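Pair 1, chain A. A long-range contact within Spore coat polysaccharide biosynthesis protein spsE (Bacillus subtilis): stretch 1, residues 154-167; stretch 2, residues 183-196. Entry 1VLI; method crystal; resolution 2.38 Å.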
# COMPACT_ATOMS: atom_id res chain seq x y z
N VAL A 154 10.13 2.70 8.87
CA VAL A 154 9.38 3.86 8.45
C VAL A 154 8.63 4.52 9.63
O VAL A 154 8.58 5.75 9.73
CB VAL A 154 8.41 3.50 7.32
CG1 VAL A 154 7.69 4.73 6.87
CG2 VAL A 154 9.16 2.89 6.16
N ALA A 155 8.05 3.71 10.52
CA ALA A 155 7.36 4.28 11.69
C ALA A 155 8.25 5.32 12.42
O ALA A 155 7.74 6.32 12.92
CB ALA A 155 6.92 3.21 12.63
N ARG A 156 9.55 5.08 12.47
CA ARG A 156 10.47 5.96 13.20
C ARG A 156 10.70 7.33 12.54
O ARG A 156 11.31 8.20 13.14
CB ARG A 156 11.82 5.28 13.41
CG ARG A 156 11.83 4.32 14.56
CD ARG A 156 13.08 3.48 14.61
NE ARG A 156 12.90 2.37 15.53
CZ ARG A 156 13.84 1.49 15.85
NH1 ARG A 156 15.07 1.59 15.34
NH2 ARG A 156 13.56 0.50 16.70
N LEU A 157 10.21 7.50 11.33
CA LEU A 157 10.36 8.75 10.61
C LEU A 157 9.28 9.74 11.01
O LEU A 157 9.31 10.91 10.62
CB LEU A 157 10.34 8.49 9.11
CG LEU A 157 11.48 7.59 8.65
CD1 LEU A 157 11.28 7.13 7.20
CD2 LEU A 157 12.83 8.32 8.87
N ASN A 158 8.31 9.26 11.78
CA ASN A 158 7.23 10.07 12.34
C ASN A 158 6.25 10.78 11.41
O ASN A 158 5.64 11.79 11.75
CB ASN A 158 7.71 10.97 13.48
CG ASN A 158 7.20 10.46 14.84
OD1 ASN A 158 7.99 9.91 15.62
ND2 ASN A 158 5.86 10.60 15.11
N ARG A 159 6.05 10.20 10.25
CA ARG A 159 5.04 10.67 9.35
C ARG A 159 3.85 9.71 9.35
O ARG A 159 3.95 8.55 9.81
CB ARG A 159 5.64 10.83 7.97
CG ARG A 159 6.49 12.10 7.85
CD ARG A 159 5.64 13.39 7.99
NE ARG A 159 6.44 14.58 8.26
CZ ARG A 159 6.85 14.97 9.47
NH1 ARG A 159 6.55 14.24 10.56
NH2 ARG A 159 7.58 16.07 9.60
N PRO A 160 2.71 10.20 8.88
CA PRO A 160 1.55 9.35 8.72
C PRO A 160 1.86 8.08 7.91
O PRO A 160 2.71 8.07 7.02
CB PRO A 160 0.58 10.26 7.98
CG PRO A 160 0.92 11.60 8.50
CD PRO A 160 2.41 11.61 8.53
N MSE A 161 1.13 7.02 8.23
CA MSE A 161 1.31 5.77 7.55
C MSE A 161 0.01 5.19 7.11
O MSE A 161 -0.96 5.18 7.89
CB MSE A 161 2.05 4.86 8.46
CG MSE A 161 3.50 5.25 8.39
SE MSE A 161 4.68 4.17 9.28
CE MSE A 161 4.50 2.44 8.31
N ILE A 162 -0.06 4.82 5.84
CA ILE A 162 -1.28 4.23 5.29
C ILE A 162 -0.95 2.84 4.85
O ILE A 162 -0.06 2.67 4.01
CB ILE A 162 -1.76 5.02 4.07
CG1 ILE A 162 -1.87 6.50 4.39
CG2 ILE A 162 -3.10 4.47 3.56
CD1 ILE A 162 -2.05 7.36 3.15
N PHE A 163 -1.61 1.83 5.43
CA PHE A 163 -1.31 0.47 4.97
C PHE A 163 -2.53 -0.28 4.46
O PHE A 163 -3.64 -0.08 4.92
CB PHE A 163 -0.42 -0.31 5.94
CG PHE A 163 -1.11 -0.77 7.19
CD1 PHE A 163 -1.85 -1.99 7.21
CD2 PHE A 163 -0.98 -0.05 8.37
CE1 PHE A 163 -2.41 -2.44 8.37
CE2 PHE A 163 -1.58 -0.50 9.56
CZ PHE A 163 -2.28 -1.71 9.56
N SER A 164 -2.31 -1.10 3.44
CA SER A 164 -3.38 -1.77 2.78
C SER A 164 -3.50 -3.21 3.29
O SER A 164 -2.56 -3.74 3.88
CB SER A 164 -3.14 -1.72 1.28
OG SER A 164 -3.71 -0.53 0.75
N THR A 165 -4.64 -3.83 3.08
CA THR A 165 -4.87 -5.13 3.71
C THR A 165 -5.47 -6.21 2.81
O THR A 165 -6.22 -7.07 3.30
CB THR A 165 -5.80 -4.94 4.93
OG1 THR A 165 -7.07 -4.45 4.48
CG2 THR A 165 -5.28 -3.84 5.88
N ALA A 166 -5.16 -6.19 1.51
CA ALA A 166 -5.71 -7.22 0.62
C ALA A 166 -5.27 -8.59 1.07
O ALA A 166 -4.07 -8.82 1.33
CB ALA A 166 -5.30 -7.01 -0.81
N GLY A 167 -6.24 -9.50 1.19
CA GLY A 167 -5.94 -10.90 1.55
C GLY A 167 -5.49 -11.16 2.99
O GLY A 167 -5.05 -12.28 3.29
N GLU A 183 6.71 1.97 18.01
CA GLU A 183 7.81 2.92 17.74
C GLU A 183 7.46 4.36 18.08
O GLU A 183 8.22 5.27 17.79
CB GLU A 183 8.27 2.85 16.28
CG GLU A 183 8.83 1.50 15.85
CD GLU A 183 9.92 0.97 16.78
OE1 GLU A 183 10.86 1.74 17.09
OE2 GLU A 183 9.84 -0.21 17.19
N GLY A 184 6.30 4.56 18.69
CA GLY A 184 5.84 5.89 19.06
C GLY A 184 5.03 6.63 18.01
O GLY A 184 4.65 7.78 18.23
N ASN A 185 4.78 6.01 16.86
CA ASN A 185 3.99 6.65 15.82
C ASN A 185 2.52 6.19 15.89
O ASN A 185 2.23 5.02 15.70
CB ASN A 185 4.60 6.33 14.46
CG ASN A 185 4.03 7.18 13.34
OD1 ASN A 185 2.96 7.74 13.47
ND2 ASN A 185 4.77 7.30 12.23
N ASN A 186 1.60 7.12 16.16
CA ASN A 186 0.19 6.78 16.22
C ASN A 186 -0.68 7.40 15.14
O ASN A 186 -1.89 7.44 15.29
CB ASN A 186 -0.40 6.98 17.65
CG ASN A 186 -0.36 8.42 18.12
N GLN A 187 -0.07 7.82 14.02
CA GLN A 187 -0.80 8.39 12.87
C GLN A 187 -0.97 7.35 11.77
O GLN A 187 -0.25 7.37 10.76
CB GLN A 187 -0.04 9.60 12.30
CG GLN A 187 0.61 10.48 13.36
CD GLN A 187 1.78 11.29 12.83
OE1 GLN A 187 1.56 12.37 12.30
NE2 GLN A 187 3.03 10.78 12.98
N ILE A 188 -1.89 6.42 12.00
CA ILE A 188 -2.04 5.21 11.17
C ILE A 188 -3.40 5.20 10.50
O ILE A 188 -4.39 5.57 11.12
CB ILE A 188 -1.89 3.98 12.06
CG1 ILE A 188 -0.54 3.99 12.74
CG2 ILE A 188 -2.11 2.69 11.28
CD1 ILE A 188 -0.43 2.98 13.88
N ALA A 189 -3.43 4.82 9.21
CA ALA A 189 -4.68 4.61 8.45
C ALA A 189 -4.58 3.22 7.84
O ALA A 189 -3.51 2.83 7.35
CB ALA A 189 -4.87 5.66 7.37
N ILE A 190 -5.69 2.49 7.87
CA ILE A 190 -5.71 1.08 7.44
C ILE A 190 -6.70 1.01 6.29
O ILE A 190 -7.85 1.36 6.47
CB ILE A 190 -6.21 0.18 8.61
CG1 ILE A 190 -5.31 0.38 9.85
CG2 ILE A 190 -6.27 -1.30 8.19
CD1 ILE A 190 -5.63 -0.53 11.02
N MSE A 191 -6.26 0.59 5.10
CA MSE A 191 -7.16 0.51 3.95
C MSE A 191 -7.68 -0.92 3.80
O MSE A 191 -6.91 -1.86 3.79
CB MSE A 191 -6.48 0.91 2.66
CG MSE A 191 -5.69 2.27 2.71
SE MSE A 191 -6.88 3.77 2.92
CE MSE A 191 -7.47 3.96 1.06
N HIS A 192 -8.98 -1.08 3.67
CA HIS A 192 -9.55 -2.32 3.18
C HIS A 192 -9.42 -2.33 1.68
O HIS A 192 -9.45 -1.28 1.06
CB HIS A 192 -11.03 -2.42 3.58
CG HIS A 192 -11.75 -3.57 2.94
ND1 HIS A 192 -11.28 -4.87 3.01
CD2 HIS A 192 -12.90 -3.62 2.23
CE1 HIS A 192 -12.13 -5.66 2.38
NE2 HIS A 192 -13.12 -4.93 1.91
N CYS A 193 -9.31 -3.51 1.09
CA CYS A 193 -8.87 -3.59 -0.27
C CYS A 193 -9.04 -5.00 -0.81
O CYS A 193 -8.86 -5.96 -0.08
CB CYS A 193 -7.38 -3.24 -0.25
SG CYS A 193 -6.67 -3.24 -1.86
N VAL A 194 -9.33 -5.13 -2.10
CA VAL A 194 -9.33 -6.43 -2.81
C VAL A 194 -8.24 -6.48 -3.91
O VAL A 194 -8.21 -5.61 -4.79
CB VAL A 194 -10.68 -6.69 -3.47
CG1 VAL A 194 -10.75 -8.11 -4.00
CG2 VAL A 194 -11.82 -6.40 -2.51
N ALA A 195 -7.36 -7.49 -3.87
CA ALA A 195 -6.17 -7.51 -4.76
C ALA A 195 -6.43 -7.80 -6.25
O ALA A 195 -5.58 -7.52 -7.10
CB ALA A 195 -5.06 -8.43 -4.21
N LYS A 196 -7.60 -8.35 -6.55
CA LYS A 196 -8.06 -8.45 -7.94
C LYS A 196 -8.27 -7.07 -8.58
O LYS A 196 -8.73 -6.13 -7.94
CB LYS A 196 -9.35 -9.27 -8.00
CG LYS A 196 -9.78 -9.68 -9.41
CD LYS A 196 -8.75 -10.57 -10.13
CE LYS A 196 -9.29 -11.02 -11.49
NZ LYS A 196 -8.32 -11.91 -12.17

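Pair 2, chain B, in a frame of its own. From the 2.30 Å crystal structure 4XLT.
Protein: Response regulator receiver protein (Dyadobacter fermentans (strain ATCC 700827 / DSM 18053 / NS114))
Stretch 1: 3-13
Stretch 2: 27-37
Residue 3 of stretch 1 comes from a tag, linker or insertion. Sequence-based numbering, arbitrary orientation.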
# COMPACT_ATOMS: atom_id res chain seq x y z
N ALA B 3 10.18 19.30 3.60
CA ALA B 3 9.04 19.80 4.37
C ALA B 3 8.25 18.64 4.96
O ALA B 3 7.45 18.01 4.27
CB ALA B 3 8.15 20.67 3.50
N MSE B 4 8.46 18.37 6.25
CA MSE B 4 7.77 17.27 6.92
C MSE B 4 6.95 17.72 8.11
O MSE B 4 7.30 18.67 8.81
CB MSE B 4 8.78 16.22 7.39
CG MSE B 4 9.68 15.68 6.31
SE MSE B 4 10.76 14.20 6.98
CE MSE B 4 12.10 14.14 5.56
N ASP B 5 5.84 17.02 8.35
CA ASP B 5 5.09 17.18 9.58
C ASP B 5 5.48 16.08 10.54
O ASP B 5 5.83 14.97 10.13
CB ASP B 5 3.58 17.15 9.32
CG ASP B 5 3.10 18.33 8.50
OD1 ASP B 5 3.85 19.33 8.38
OD2 ASP B 5 1.97 18.27 7.97
N PHE B 6 5.44 16.38 11.84
CA PHE B 6 5.73 15.38 12.85
C PHE B 6 4.56 15.20 13.81
O PHE B 6 4.01 16.17 14.32
CB PHE B 6 7.00 15.74 13.62
CG PHE B 6 8.26 15.23 12.99
CD1 PHE B 6 8.76 15.81 11.84
CD2 PHE B 6 8.95 14.17 13.55
CE1 PHE B 6 9.93 15.35 11.26
CE2 PHE B 6 10.12 13.70 12.97
CZ PHE B 6 10.60 14.29 11.82
N ILE B 7 4.20 13.95 14.03
CA ILE B 7 3.15 13.61 14.98
C ILE B 7 3.72 12.72 16.07
O ILE B 7 4.23 11.64 15.79
CB ILE B 7 1.98 12.90 14.29
CG1 ILE B 7 1.36 13.82 13.23
CG2 ILE B 7 0.93 12.46 15.31
CD1 ILE B 7 0.27 13.17 12.41
N ILE B 8 3.66 13.19 17.31
CA ILE B 8 4.15 12.40 18.43
C ILE B 8 2.97 11.86 19.23
O ILE B 8 2.04 12.60 19.56
CB ILE B 8 5.07 13.22 19.35
CG1 ILE B 8 6.10 13.98 18.53
CG2 ILE B 8 5.76 12.31 20.36
CD1 ILE B 8 6.97 14.92 19.35
N VAL B 9 3.00 10.56 19.52
CA VAL B 9 1.96 9.90 20.30
C VAL B 9 2.59 9.24 21.52
O VAL B 9 3.26 8.22 21.40
CB VAL B 9 1.20 8.85 19.47
CG1 VAL B 9 0.02 8.31 20.26
CG2 VAL B 9 0.75 9.43 18.15
N ASP B 10 2.37 9.83 22.69
CA ASP B 10 2.99 9.35 23.92
C ASP B 10 2.09 9.63 25.13
O ASP B 10 1.59 10.74 25.29
CB ASP B 10 4.37 10.01 24.11
CG ASP B 10 5.26 9.25 25.09
OD1 ASP B 10 4.75 8.68 26.08
OD2 ASP B 10 6.49 9.24 24.87
N ASP B 11 1.90 8.62 25.97
CA ASP B 11 1.06 8.78 27.16
C ASP B 11 1.79 9.57 28.24
O ASP B 11 1.16 10.11 29.15
CB ASP B 11 0.64 7.42 27.71
CG ASP B 11 1.81 6.60 28.21
OD1 ASP B 11 2.88 6.64 27.56
OD2 ASP B 11 1.67 5.94 29.26
N SER B 12 3.11 9.64 28.13
CA SER B 12 3.92 10.42 29.06
C SER B 12 3.95 11.88 28.64
O SER B 12 4.52 12.23 27.61
CB SER B 12 5.34 9.87 29.15
OG SER B 12 6.18 10.76 29.86
N VAL B 13 3.33 12.74 29.45
CA VAL B 13 3.22 14.15 29.14
C VAL B 13 4.60 14.81 29.14
O VAL B 13 4.89 15.66 28.29
CB VAL B 13 2.29 14.87 30.13
CG1 VAL B 13 2.12 16.33 29.75
CG2 VAL B 13 0.94 14.18 30.18
N GLY B 27 16.46 21.84 12.97
CA GLY B 27 15.80 22.27 11.75
C GLY B 27 15.13 21.11 11.05
O GLY B 27 14.88 21.16 9.84
N LEU B 28 14.83 20.06 11.80
CA LEU B 28 14.26 18.84 11.24
C LEU B 28 12.80 19.04 10.85
O LEU B 28 12.31 18.41 9.90
CB LEU B 28 14.39 17.70 12.24
CG LEU B 28 14.26 16.28 11.68
CD1 LEU B 28 15.29 16.04 10.60
CD2 LEU B 28 14.40 15.27 12.81
N THR B 29 12.11 19.91 11.57
CA THR B 29 10.70 20.20 11.30
C THR B 29 10.27 21.50 11.96
O THR B 29 10.94 22.00 12.87
CB THR B 29 9.78 19.06 11.79
OG1 THR B 29 8.41 19.42 11.54
CG2 THR B 29 9.98 18.82 13.28
N THR B 30 9.14 22.04 11.52
CA THR B 30 8.61 23.27 12.08
C THR B 30 7.17 23.08 12.55
O THR B 30 6.59 23.96 13.18
CB THR B 30 8.66 24.42 11.06
OG1 THR B 30 7.97 24.04 9.86
CG2 THR B 30 10.10 24.78 10.72
N SER B 31 6.60 21.92 12.25
CA SER B 31 5.23 21.62 12.63
C SER B 31 5.13 20.31 13.40
O SER B 31 5.12 19.23 12.81
CB SER B 31 4.32 21.58 11.40
OG SER B 31 4.76 20.61 10.47
N VAL B 32 5.05 20.41 14.73
CA VAL B 32 4.92 19.24 15.58
C VAL B 32 3.55 19.17 16.22
O VAL B 32 3.15 20.07 16.97
CB VAL B 32 5.99 19.22 16.68
CG1 VAL B 32 5.87 17.94 17.50
CG2 VAL B 32 7.38 19.33 16.07
N ARG B 33 2.82 18.10 15.93
CA ARG B 33 1.53 17.84 16.55
C ARG B 33 1.70 16.79 17.64
O ARG B 33 2.36 15.77 17.42
CB ARG B 33 0.52 17.39 15.49
CG ARG B 33 -0.91 17.76 15.78
CD ARG B 33 -1.83 17.30 14.66
NE ARG B 33 -1.46 17.88 13.37
CZ ARG B 33 -1.99 18.99 12.88
NH1 ARG B 33 -2.92 19.65 13.56
NH2 ARG B 33 -1.60 19.45 11.69
N THR B 34 1.13 17.03 18.81
CA THR B 34 1.30 16.11 19.94
C THR B 34 -0.01 15.51 20.42
O THR B 34 -1.01 16.21 20.58
CB THR B 34 1.99 16.80 21.13
OG1 THR B 34 1.24 17.96 21.52
CG2 THR B 34 3.41 17.22 20.77
N PHE B 35 -0.00 14.20 20.66
CA PHE B 35 -1.18 13.52 21.16
C PHE B 35 -0.87 12.69 22.40
O PHE B 35 0.11 11.94 22.43
CB PHE B 35 -1.79 12.62 20.07
CG PHE B 35 -2.30 13.38 18.88
CD1 PHE B 35 -3.53 14.02 18.93
CD2 PHE B 35 -1.55 13.45 17.72
CE1 PHE B 35 -4.00 14.72 17.83
CE2 PHE B 35 -2.01 14.15 16.62
CZ PHE B 35 -3.24 14.78 16.68
N ASN B 36 -1.73 12.82 23.40
CA ASN B 36 -1.55 12.14 24.68
C ASN B 36 -2.27 10.79 24.69
O ASN B 36 -2.13 10.00 25.62
CB ASN B 36 -2.05 13.02 25.82
CG ASN B 36 -1.56 12.57 27.18
OD1 ASN B 36 -0.59 11.81 27.28
ND2 ASN B 36 -2.23 13.02 28.23
N SER B 37 -3.05 10.54 23.64
CA SER B 37 -3.81 9.30 23.53
C SER B 37 -3.89 8.80 22.09
O SER B 37 -3.96 9.59 21.15
CB SER B 37 -5.22 9.49 24.09
OG SER B 37 -5.92 10.49 23.36
O HOH W 1 2.58 18.06 12.48

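Both pairs are built on two neighbouring parallel β-strands with a gentle twist: the strand directions differ by 22° in pair 1 and 19° in pair 2, the axes approach to 4.7 Å in each, and 14 central residues superpose with an RMSD of 0.6 Å. The hydrogen-bond ladder is the same. Because alternate residues of a strand turn their NH and CO toward a given neighbour, Met A161 and Phe A163 do the bonding in pair 1, and their counterparts Phe B6 and Ile B8 in pair 2. Met A161 N donates to Gln A187 O (2.9 Å) and Met A161 O accepts from Ala A189 N (2.8 Å); Phe B6 N likewise donates to Ser B31 O (3.0 Å) and Phe B6 O accepts from Arg B33 N (2.8 Å). In pair 2 a water also donates to both Phe B6 O and Ser B31 O.

Ile A162 and Ile B7 coincide almost perfectly, their side-chain centres 0.4 Å apart, both with chi1 m and chi2 t. This β-branched residue suits an extended backbone, and each packs against a large side chain two rungs along: Ile A162 CG2 lies 3.5 Å from Met A191 CG, and Ile B7 CG2 lies 3.6 Å from Phe B35 CD2, at the edge of that ring. Across from Ile A162, on the same face, Ala A189 is small and buried, with its CB 4.3 Å from Ile A162 CG1, whereas the matching Arg B33 is exposed and can carry its charge into solvent.

On the face of Phe A163, aromatic bulk bridges two isoleucines: Phe A163 CE2 is 3.7 Å from Ile A188 CG2, and Phe A163 CZ is 3.7 Å from Ile A190 CG1. Pair 2 places Ile B8 there, whose CD1 reaches Val B32 CG1 at 3.7 Å. Its aromatic residue on this face is instead Phe B6, at the place of Met A161, with Phe B6 CD1 3.4 Å from Thr B29 CB.

Polar side chains secure the entry to the strands. Asn A185 ND2 donates to Arg A159 O (2.8 Å) and to Ala A155 O (3.2 Å), an amide's two hydrogens serving two carbonyls. The matching Thr B29 has one hydroxyl, and OG1 donates to Met B4 O (3.0 Å), the counterpart of Arg A159. Ser B31 OG adds a short bond to Asp B5 OD1 (2.6 Å), while the longer Gln A187, at the serine's place, sends NE2 to Asn A158 O (3.1 Å).

At the far end, Thr A165 OG1 donates to Met A191 O (2.7 Å); at the matching Asp B10, the backbone N bonds Phe B35 O (3.1 Å).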